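Local coordinates for protein cytochrome P450 113A1 (Saccharopolyspora erythraea, PDB 2JJN) that uses a heme iron and molecular oxygen to hydroxylate erythromycin D at C-12, giving erythromycin C in antibiotic biosynthesis, at residues Leu257-Ala262 with Arg283-Phe288; Trp44-Arg47 with Trp51-Phe54. The protein carries 2 engineered substitutions. One frame throughout, in Å; residues are numbered along the deposited sequence.

Contact 1: residues Leu257-Ala262 with Arg283-Phe288. With HEM (protoporphyrin IX containing Fe), chain B.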
ATOM      1  N   LEU A 257      18.049   2.398  -1.568  1.00 18.24           N
ATOM      2  CA  LEU A 257      19.311   1.935  -2.121  1.00 17.29           C
ATOM      3  C   LEU A 257      20.246   3.084  -2.470  1.00 17.96           C
ATOM      4  O   LEU A 257      21.464   2.941  -2.307  1.00 18.74           O
ATOM      5  CB  LEU A 257      19.073   1.060  -3.353  1.00 18.51           C
ATOM      6  CG  LEU A 257      18.337  -0.226  -3.088  1.00 17.66           C
ATOM      7  CD1 LEU A 257      18.017  -0.960  -4.433  1.00 21.33           C
ATOM      8  CD2 LEU A 257      19.236  -1.142  -2.213  1.00 22.14           C
ATOM      9  N   ASP A 258      19.701   4.224  -2.924  1.00 17.72           N
ATOM     10  CA  ASP A 258      20.573   5.347  -3.268  1.00 17.98           C
ATOM     11  C   ASP A 258      21.273   5.864  -1.983  1.00 19.25           C
ATOM     12  O   ASP A 258      22.368   6.432  -2.067  1.00 19.07           O
ATOM     13  CB  ASP A 258      19.671   6.428  -3.864  1.00 18.84           C
ATOM     14  CG  ASP A 258      20.442   7.594  -4.511  1.00 19.62           C
ATOM     15  OD1 ASP A 258      21.568   7.365  -5.025  1.00 19.40           O
ATOM     16  OD2 ASP A 258      19.862   8.702  -4.497  1.00 21.73           O
ATOM     17  N   GLU A 259      20.647   5.661  -0.822  1.00 18.72           N
ATOM     18  CA  GLU A 259      21.229   6.053   0.477  1.00 19.25           C
ATOM     19  C   GLU A 259      22.233   5.035   0.964  1.00 18.80           C
ATOM     20  O   GLU A 259      23.096   5.352   1.791  1.00 19.97           O
ATOM     21  CB  GLU A 259      20.123   6.246   1.530  1.00 19.80           C
ATOM     22  CG  GLU A 259      19.236   7.464   1.220  1.00 20.62           C
ATOM     23  CD  GLU A 259      17.965   7.467   2.072  1.00 23.31           C
ATOM     24  OE1 GLU A 259      17.739   6.486   2.776  1.00 25.68           O
ATOM     25  OE2 GLU A 259      17.190   8.435   1.986  1.00 28.55           O
ATOM     26  N   HIS A 260      22.151   3.799   0.452  1.00 13.59           N
ATOM     27  CA  HIS A 260      23.066   2.713   0.862  1.00 12.94           C
ATOM     28  C   HIS A 260      23.525   2.007  -0.387  1.00 14.25           C
ATOM     29  O   HIS A 260      23.195   0.835  -0.609  1.00 13.00           O
ATOM     30  CB  HIS A 260      22.327   1.747   1.781  1.00 13.39           C
ATOM     31  CG  HIS A 260      21.903   2.413   3.029  1.00 14.85           C
ATOM     32  ND1 HIS A 260      22.776   2.604   4.080  1.00 17.93           N
ATOM     33  CD2 HIS A 260      20.749   3.035   3.359  1.00 17.45           C
ATOM     34  CE1 HIS A 260      22.137   3.252   5.041  1.00 19.29           C
ATOM     35  NE2 HIS A 260      20.918   3.539   4.626  1.00 17.66           N
ATOM     36  N   PRO A 261      24.264   2.731  -1.230  1.00 18.01           N
ATOM     37  CA  PRO A 261      24.498   2.312  -2.605  1.00 18.88           C
ATOM     38  C   PRO A 261      25.392   1.101  -2.770  1.00 19.99           C
ATOM     39  O   PRO A 261      25.434   0.592  -3.876  1.00 21.29           O
ATOM     40  CB  PRO A 261      25.106   3.558  -3.285  1.00 20.04           C
ATOM     41  CG  PRO A 261      25.766   4.314  -2.149  1.00 20.00           C
ATOM     42  CD  PRO A 261      24.837   4.077  -0.962  1.00 18.57           C
ATOM     43  N   ALA A 262      26.063   0.633  -1.691  1.00 21.44           N
ATOM     44  CA  ALA A 262      26.840  -0.611  -1.812  1.00 22.64           C
ATOM     45  C   ALA A 262      25.913  -1.756  -2.186  1.00 21.96           C
ATOM     46  O   ALA A 262      26.352  -2.756  -2.777  1.00 23.74           O
ATOM     47  CB  ALA A 262      27.574  -0.929  -0.487  1.00 23.44           C
ATOM     48  N   ARG A 283       9.988  -2.731   5.585  1.00 18.18           N
ATOM     49  CA  ARG A 283      10.059  -2.426   7.040  1.00 17.94           C
ATOM     50  C   ARG A 283      10.442  -0.952   7.248  1.00 18.52           C
ATOM     51  O   ARG A 283       9.855  -0.214   8.083  1.00 17.89           O
ATOM     52  CB  ARG A 283      11.054  -3.336   7.751  1.00 18.66           C
ATOM     53  CG  ARG A 283      11.068  -3.103   9.259  1.00 18.62           C
ATOM     54  CD  ARG A 283      12.286  -3.826   9.882  1.00 18.92           C
ATOM     55  NE  ARG A 283      13.571  -3.203   9.477  1.00 17.99           N
ATOM     56  CZ  ARG A 283      14.078  -2.119  10.075  1.00 18.40           C
ATOM     57  NH1 ARG A 283      13.403  -1.537  11.091  1.00 18.62           N
ATOM     58  NH2 ARG A 283      15.232  -1.578   9.664  1.00 19.43           N
ATOM     59  N   TYR A 284      11.461  -0.513   6.500  1.00 18.34           N
ATOM     60  CA  TYR A 284      12.069   0.763   6.723  1.00 17.84           C
ATOM     61  C   TYR A 284      11.170   1.952   6.312  1.00 17.17           C
ATOM     62  O   TYR A 284      11.115   2.963   7.035  1.00 17.70           O
ATOM     63  CB  TYR A 284      13.412   0.734   5.948  1.00 18.85           C
ATOM     64  CG  TYR A 284      14.397   1.817   6.274  1.00 18.68           C
ATOM     65  CD1 TYR A 284      15.086   1.795   7.477  1.00 20.61           C
ATOM     66  CD2 TYR A 284      14.679   2.792   5.336  1.00 20.87           C
ATOM     67  CE1 TYR A 284      16.053   2.795   7.732  1.00 22.50           C
ATOM     68  CE2 TYR A 284      15.636   3.774   5.579  1.00 23.20           C
ATOM     69  CZ  TYR A 284      16.292   3.765   6.745  1.00 22.80           C
ATOM     70  OH  TYR A 284      17.222   4.799   6.918  1.00 28.51           O
ATOM     71  N   ARG A 285      10.517   1.807   5.163  1.00 10.55           N
ATOM     72  CA  ARG A 285       9.696   2.876   4.584  1.00  9.17           C
ATOM     73  C   ARG A 285       8.376   2.246   4.079  1.00  9.06           C
ATOM     74  O   ARG A 285       8.128   2.158   2.886  1.00  8.82           O
ATOM     75  CB  ARG A 285      10.465   3.570   3.466  1.00  9.25           C
ATOM     76  CG  ARG A 285      11.464   4.606   3.983  1.00  9.15           C
ATOM     77  CD  ARG A 285      12.215   5.223   2.838  1.00 11.50           C
ATOM     78  NE  ARG A 285      12.912   6.435   3.325  1.00 12.30           N
ATOM     79  CZ  ARG A 285      14.172   6.753   3.028  1.00 13.68           C
ATOM     80  NH1 ARG A 285      14.945   5.993   2.250  1.00 11.24           N
ATOM     81  NH2 ARG A 285      14.669   7.899   3.529  1.00 14.26           N
ATOM     82  N   PRO A 286       7.532   1.841   5.011  1.00  9.55           N
ATOM     83  CA  PRO A 286       6.224   1.199   4.658  1.00  9.06           C
ATOM     84  C   PRO A 286       5.379   2.164   3.840  1.00 10.36           C
ATOM     85  O   PRO A 286       5.221   3.304   4.233  1.00 11.03           O
ATOM     86  CB  PRO A 286       5.574   0.934   6.021  1.00  8.72           C
ATOM     87  CG  PRO A 286       6.261   1.857   7.000  1.00 10.01           C
ATOM     88  CD  PRO A 286       7.708   1.973   6.472  1.00 10.05           C
ATOM     89  N   PRO A 287       4.861   1.722   2.690  1.00 10.29           N
ATOM     90  CA  PRO A 287       4.030   2.616   1.885  1.00 10.23           C
ATOM     91  C   PRO A 287       2.837   3.167   2.639  1.00 10.83           C
ATOM     92  O   PRO A 287       2.506   4.336   2.435  1.00 11.49           O
ATOM     93  CB  PRO A 287       3.624   1.715   0.719  1.00 12.09           C
ATOM     94  CG  PRO A 287       4.821   0.753   0.565  1.00 11.47           C
ATOM     95  CD  PRO A 287       5.194   0.479   1.973  1.00 10.20           C
ATOM     96  N   PHE A 288       2.216   2.352   3.513  1.00 11.01           N
ATOM     97  CA  PHE A 288       1.110   2.829   4.331  1.00 11.42           C
ATOM     98  C   PHE A 288       1.625   2.879   5.766  1.00 12.65           C
ATOM     99  O   PHE A 288       1.765   1.848   6.416  1.00 11.90           O
ATOM    100  CB  PHE A 288      -0.056   1.850   4.280  1.00 12.68           C
ATOM    101  CG  PHE A 288      -0.855   1.898   3.037  1.00 17.44           C
ATOM    102  CD1 PHE A 288      -1.254   0.711   2.459  1.00 22.38           C
ATOM    103  CD2 PHE A 288      -1.270   3.093   2.493  1.00 19.82           C
ATOM    104  CE1 PHE A 288      -2.068   0.716   1.309  1.00 25.71           C
ATOM    105  CE2 PHE A 288      -2.064   3.119   1.329  1.00 24.49           C
ATOM    106  CZ  PHE A 288      -2.442   1.922   0.753  1.00 23.21           C
TER
HETATM  107  CHA HEM B 412      -4.767  -5.094   2.862  1.00 12.24           C
HETATM  108  CHB HEM B 412      -0.397  -2.945   2.549  1.00 10.52           C
HETATM  109  CHC HEM B 412      -0.094  -4.308  -2.092  1.00 14.69           C
HETATM  110  CHD HEM B 412      -4.749  -5.718  -1.998  1.00 13.38           C
HETATM  111  C1A HEM B 412      -3.574  -4.464   3.154  1.00 11.79           C
HETATM  112  C2A HEM B 412      -3.208  -3.959   4.483  1.00 11.12           C
HETATM  113  C3A HEM B 412      -2.019  -3.356   4.394  1.00 10.18           C
HETATM  114  C4A HEM B 412      -1.581  -3.445   3.015  1.00 10.32           C
HETATM  115  CMA HEM B 412      -1.242  -2.649   5.526  1.00 10.50           C
HETATM  116  CAA HEM B 412      -4.042  -4.129   5.766  1.00 11.83           C
HETATM  117  CBA HEM B 412      -5.125  -3.071   5.874  1.00 12.51           C
HETATM  118  CGA HEM B 412      -5.787  -3.058   7.254  1.00 13.91           C
HETATM  119  O1A HEM B 412      -5.416  -3.888   8.131  1.00 13.54           O
HETATM  120  O2A HEM B 412      -6.728  -2.220   7.424  1.00 12.07           O
HETATM  121  C1B HEM B 412       0.069  -3.144   1.248  1.00 11.04           C
HETATM  122  C2B HEM B 412       1.376  -2.768   0.772  1.00 11.14           C
HETATM  123  C3B HEM B 412       1.467  -3.155  -0.521  1.00 12.51           C
HETATM  124  C4B HEM B 412       0.192  -3.778  -0.852  1.00 12.70           C
HETATM  125  CMB HEM B 412       2.379  -2.066   1.712  1.00 12.64           C
HETATM  126  CAB HEM B 412       2.601  -2.990  -1.553  1.00 14.56           C
HETATM  127  CBB HEM B 412       3.835  -3.038  -1.167  1.00 16.65           C
HETATM  128  C1C HEM B 412      -1.325  -4.802  -2.467  1.00 13.35           C
HETATM  129  C2C HEM B 412      -1.656  -5.293  -3.795  1.00 14.47           C
HETATM  130  C3C HEM B 412      -2.949  -5.683  -3.771  1.00 13.07           C
HETATM  131  C4C HEM B 412      -3.465  -5.465  -2.418  1.00 12.68           C
HETATM  132  CMC HEM B 412      -0.632  -5.323  -4.961  1.00 15.87           C
HETATM  133  CAC HEM B 412      -3.827  -6.237  -4.909  1.00 17.74           C
HETATM  134  CBC HEM B 412      -3.374  -7.093  -5.825  1.00 22.66           C
HETATM  135  C1D HEM B 412      -5.139  -5.642  -0.696  1.00 11.76           C
HETATM  136  C2D HEM B 412      -6.460  -5.972  -0.265  1.00 13.95           C
HETATM  137  C3D HEM B 412      -6.463  -5.803   1.220  1.00 12.38           C
HETATM  138  C4D HEM B 412      -5.143  -5.369   1.567  1.00 10.73           C
HETATM  139  CMD HEM B 412      -7.659  -6.420  -1.153  1.00 14.33           C
HETATM  140  CAD HEM B 412      -7.638  -6.011   2.192  1.00 11.56           C
HETATM  141  CBD HEM B 412      -7.638  -7.439   2.771  1.00 11.86           C
HETATM  142  CGD HEM B 412      -8.717  -7.577   3.799  1.00 13.11           C
HETATM  143  O1D HEM B 412      -9.285  -6.570   4.256  1.00 12.77           O
HETATM  144  O2D HEM B 412      -9.009  -8.736   4.164  1.00 12.70           O
HETATM  145  NA  HEM B 412      -2.530  -4.153   2.266  1.00 10.32           N
HETATM  146  NB  HEM B 412      -0.675  -3.727   0.225  1.00 10.64           N
HETATM  147  NC  HEM B 412      -2.461  -4.909  -1.688  1.00 10.67           N
HETATM  148  ND  HEM B 412      -4.366  -5.283   0.427  1.00 10.46           N
HETATM  149 FE   HEM B 412      -2.437  -4.652   0.356  1.00 12.77          FE
HETATM  150  O   HOH W   1      16.983   6.937   5.491  1.00 27.91           O
HETATM  151  O   HOH W   2      -3.188  -2.606  -0.047  1.00 27.42           O

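Contact 2: residues Trp44-Arg47 with Trp51-Phe54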
ATOM      1  N   TRP A  44      -1.942   8.277  22.154  1.00 11.26           N
ATOM      2  CA  TRP A  44      -2.070   9.728  22.153  1.00 10.81           C
ATOM      3  C   TRP A  44      -3.396  10.120  21.487  1.00 10.56           C
ATOM      4  O   TRP A  44      -3.775   9.550  20.464  1.00 12.51           O
ATOM      5  CB  TRP A  44      -0.922  10.339  21.326  1.00 11.08           C
ATOM      6  CG  TRP A  44      -1.019  11.808  21.166  1.00 10.99           C
ATOM      7  CD1 TRP A  44      -1.001  12.747  22.163  1.00 13.61           C
ATOM      8  CD2 TRP A  44      -1.090  12.519  19.925  1.00 12.39           C
ATOM      9  NE1 TRP A  44      -1.113  14.024  21.600  1.00 15.47           N
ATOM     10  CE2 TRP A  44      -1.151  13.902  20.232  1.00 14.22           C
ATOM     11  CE3 TRP A  44      -1.131  12.117  18.594  1.00 14.65           C
ATOM     12  CZ2 TRP A  44      -1.248  14.898  19.212  1.00 14.62           C
ATOM     13  CZ3 TRP A  44      -1.237  13.080  17.591  1.00 13.66           C
ATOM     14  CH2 TRP A  44      -1.306  14.461  17.907  1.00 14.23           C
ATOM     15  N   GLN A  45      -4.089  11.109  22.051  1.00  9.36           N
ATOM     16  CA  GLN A  45      -5.370  11.558  21.518  1.00 10.45           C
ATOM     17  C   GLN A  45      -5.149  12.922  20.910  1.00 11.25           C
ATOM     18  O   GLN A  45      -4.653  13.830  21.585  1.00 12.60           O
ATOM     19  CB  GLN A  45      -6.340  11.701  22.699  1.00  9.98           C
ATOM     20  CG  GLN A  45      -7.733  12.166  22.280  1.00 11.00           C
ATOM     21  CD  GLN A  45      -8.644  12.454  23.472  1.00 10.28           C
ATOM     22  OE1 GLN A  45      -9.920  12.383  23.392  1.00 14.96           O
ATOM     23  NE2 GLN A  45      -8.040  12.789  24.566  1.00  7.56           N
ATOM     24  N   ASP A  46      -5.457  13.068  19.624  1.00 11.13           N
ATOM     25  CA  ASP A  46      -5.270  14.330  18.918  1.00 11.48           C
ATOM     26  C   ASP A  46      -6.437  15.306  19.052  1.00 11.69           C
ATOM     27  O   ASP A  46      -7.434  15.019  19.736  1.00 12.90           O
ATOM     28  CB  ASP A  46      -4.828  14.105  17.453  1.00 13.50           C
ATOM     29  CG  ASP A  46      -5.943  13.649  16.533  1.00 12.18           C
ATOM     30  OD1 ASP A  46      -7.146  13.829  16.886  1.00 12.75           O
ATOM     31  OD2 ASP A  46      -5.556  13.135  15.447  1.00 10.56           O
ATOM     32  N   ARG A  47      -6.286  16.467  18.393  1.00 13.13           N
ATOM     33  CA  ARG A  47      -7.303  17.522  18.588  1.00 14.87           C
ATOM     34  C   ARG A  47      -8.644  17.184  17.961  1.00 15.25           C
ATOM     35  O   ARG A  47      -9.664  17.883  18.224  1.00 16.17           O
ATOM     36  CB  ARG A  47      -6.784  18.859  18.051  1.00 16.55           C
ATOM     37  CG  ARG A  47      -6.652  18.923  16.556  1.00 20.72           C
ATOM     38  CD  ARG A  47      -6.301  20.393  16.182  1.00 28.80           C
ATOM     39  NE  ARG A  47      -6.697  20.751  14.838  1.00 37.09           N
ATOM     40  CZ  ARG A  47      -7.507  21.760  14.509  1.00 38.64           C
ATOM     41  NH1 ARG A  47      -8.036  22.553  15.436  1.00 41.37           N
ATOM     42  NH2 ARG A  47      -7.767  21.992  13.225  1.00 40.41           N
ATOM     43  N   TRP A  51      -7.290   8.734  18.089  1.00 11.12           N
ATOM     44  CA  TRP A  51      -6.238   8.201  18.938  1.00 11.17           C
ATOM     45  C   TRP A  51      -5.182   7.580  18.068  1.00 12.63           C
ATOM     46  O   TRP A  51      -5.422   7.262  16.853  1.00 15.10           O
ATOM     47  CB  TRP A  51      -6.840   7.129  19.856  1.00 11.21           C
ATOM     48  CG  TRP A  51      -7.740   7.763  20.895  1.00 10.67           C
ATOM     49  CD1 TRP A  51      -9.011   8.260  20.709  1.00 11.06           C
ATOM     50  CD2 TRP A  51      -7.409   8.023  22.259  1.00 10.22           C
ATOM     51  NE1 TRP A  51      -9.500   8.788  21.889  1.00 11.62           N
ATOM     52  CE2 TRP A  51      -8.540   8.651  22.857  1.00 11.70           C
ATOM     53  CE3 TRP A  51      -6.257   7.780  23.047  1.00 12.17           C
ATOM     54  CZ2 TRP A  51      -8.570   9.026  24.206  1.00 10.85           C
ATOM     55  CZ3 TRP A  51      -6.295   8.135  24.398  1.00 10.86           C
ATOM     56  CH2 TRP A  51      -7.453   8.737  24.967  1.00 12.06           C
ATOM     57  N   HIS A  52      -3.974   7.554  18.593  1.00  9.93           N
ATOM     58  CA  HIS A  52      -2.843   7.087  17.817  1.00  9.85           C
ATOM     59  C   HIS A  52      -2.028   6.143  18.701  1.00 10.84           C
ATOM     60  O   HIS A  52      -1.745   6.467  19.875  1.00 11.29           O
ATOM     61  CB  HIS A  52      -1.951   8.289  17.488  1.00 10.99           C
ATOM     62  CG  HIS A  52      -2.623   9.259  16.584  1.00 10.71           C
ATOM     63  ND1 HIS A  52      -2.428   9.259  15.214  1.00 12.90           N
ATOM     64  CD2 HIS A  52      -3.512  10.246  16.854  1.00 11.27           C
ATOM     65  CE1 HIS A  52      -3.182  10.218  14.678  1.00 14.41           C
ATOM     66  NE2 HIS A  52      -3.830  10.839  15.650  1.00 10.82           N
ATOM     67  N   VAL A  53      -1.586   5.036  18.099  1.00  9.80           N
ATOM     68  CA  VAL A  53      -0.895   3.990  18.848  1.00 10.22           C
ATOM     69  C   VAL A  53       0.482   3.805  18.200  1.00  9.75           C
ATOM     70  O   VAL A  53       0.576   3.574  16.987  1.00 10.60           O
ATOM     71  CB  VAL A  53      -1.717   2.704  18.810  1.00 10.11           C
ATOM     72  CG1 VAL A  53      -0.927   1.567  19.439  1.00 11.01           C
ATOM     73  CG2 VAL A  53      -3.011   2.969  19.616  1.00 12.22           C
ATOM     74  N   PHE A  54       1.545   3.932  19.012  1.00  9.46           N
ATOM     75  CA  PHE A  54       2.911   4.030  18.471  1.00 10.44           C
ATOM     76  C   PHE A  54       3.849   2.838  18.678  1.00 11.21           C
ATOM     77  O   PHE A  54       4.790   2.651  17.912  1.00 11.66           O
ATOM     78  CB  PHE A  54       3.616   5.288  19.019  1.00 10.12           C
ATOM     79  CG  PHE A  54       2.884   6.565  18.665  1.00 10.55           C
ATOM     80  CD1 PHE A  54       2.240   7.307  19.648  1.00 12.71           C
ATOM     81  CD2 PHE A  54       2.751   6.933  17.350  1.00 13.56           C
ATOM     82  CE1 PHE A  54       1.568   8.485  19.320  1.00 11.61           C
ATOM     83  CE2 PHE A  54       2.062   8.123  16.988  1.00 15.24           C
ATOM     84  CZ  PHE A  54       1.458   8.901  17.998  1.00 13.99           C
TER
HETATM   85  O   HOH W   3     -11.555  10.785  21.520  1.00 12.38           O

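Contact 1: residues Leu257-Ala262 with Arg283-Phe288
Glu259, on the last turn of helix 228-259, meets Arg285 just past the end of helix 274-284. Glu259 stretches out beyond CG and meets the guanidinium end-on in a salt bridge from the opposite direction. Arg285 NH2 gives Glu259 OE2 a 3.0 Å bond on its syn lone pair; NH1 reaches OE1 at 2.9 Å from above the carboxylate plane, with the two flat groups turned 57° apart. Glu259 OE1 also accepts a hydrogen bond from a water at 2.9 Å, which lies 2.6 Å from Tyr284 OH. Tyr284 CE2 lies 4.0 Å above the plane of the Arg285 guanidinium, offset toward its rim. Glu27 makes a salt bridge with Arg285 NE and Thr256 OG1 a hydrogen bond with NH1, so NE, NH1 and NH2 all have partners, which fixes the rotation of the guanidinium. Helices 228-259 and 274-284 are the I-helix and K-helix of the P450 fold; Arg283 and Glu280 form the ExxR salt bridge of the latter. At His260 the first helix ends, with His260 N bonded to Leu257 O at 3.0 Å. Along the other segment, Pro287 CD sits 3.8 Å from heme CMB, and the Phe288 ring turns its edge to heme CHB, with CD1 3.8 Å away.

Contact 2: residues Trp44-Arg47 with Trp51-Phe54
Trp44 and His52 pair across the beta hairpin formed by strands 43-45 and 51-53, at the edge of the mixed sheet of the P450 fold. Trp44 N donates to His52 O, and His52 N returns a bond to Trp44 O at 2.7 Å. Their side chains lie side by side on one face of the sheet and point the same way. Trp44 CE3 comes within 3.5 Å of His52 CD2, with CZ3 above the imidazole face, although the two rings are tilted obliquely to each other. Further along, Trp44 CB touches the edge of the Phe54 ring at CE1, 3.7 Å away. Trp33, in helix 27-40, meets both the Trp44 and Phe54 rings.

The other face carries Gln45 and Trp51. Gln45 has CG opposite its own backbone N (chi1 -180°) and runs on extended, which lays its CB and CG over the indole face and carries the amide out past the rim at CZ2: CB stands 3.6 Å from the centroid of the six-membered ring of Trp51, almost on its normal, a CH-pi contact. Gln45 CD follows, 3.5 Å from Trp51 CZ2, with the amide plane only modestly tilted from the ring. A water then joins the two polar ends, donating to Gln45 OE1 and accepting from Trp51 NE1.

Beyond the strand, Asp46 turns its CG between its backbone N and carbonyl carbon (chi1 76°), bringing the carboxylate toward both the turn and the imidazole. OD1 is bonded to the backbone N of Tyr48 and of Val50, binding the loop between the strands. His52 is held from both nitrogens, because ND1 is paired with Trp315 NE1 while NE2 donates to Asp46 OD2 at 2.9 Å, nearly straight at 175° and in the imidazole plane, but meeting that oxygen from above the carboxylate plane.

Overall arrangement
From the N terminus, helix 27-40 leads into contact 2, which closes the hairpin of strands 43-45 and 51-53, whose connecting loop is 46-50. Contact 1 comes much later and closes a 20-residue excursion, mostly helix, between the ends of helices 228-259 and 274-284. The two loops are in series, neither nested nor crossed, and the centres of the contacts lie about 26 Å apart. Helix 27-40 spans the gap: Glu27, at its start, pairs with Arg285 of contact 1, while Met37 and Trp33 meet Trp44 of contact 2. Just after residues 283-288, strand 290-295 enters the same mixed sheet as the hairpin, with strand 311-315 between them, and carries the substrate-binding Gln292 and heme-binding Arg293.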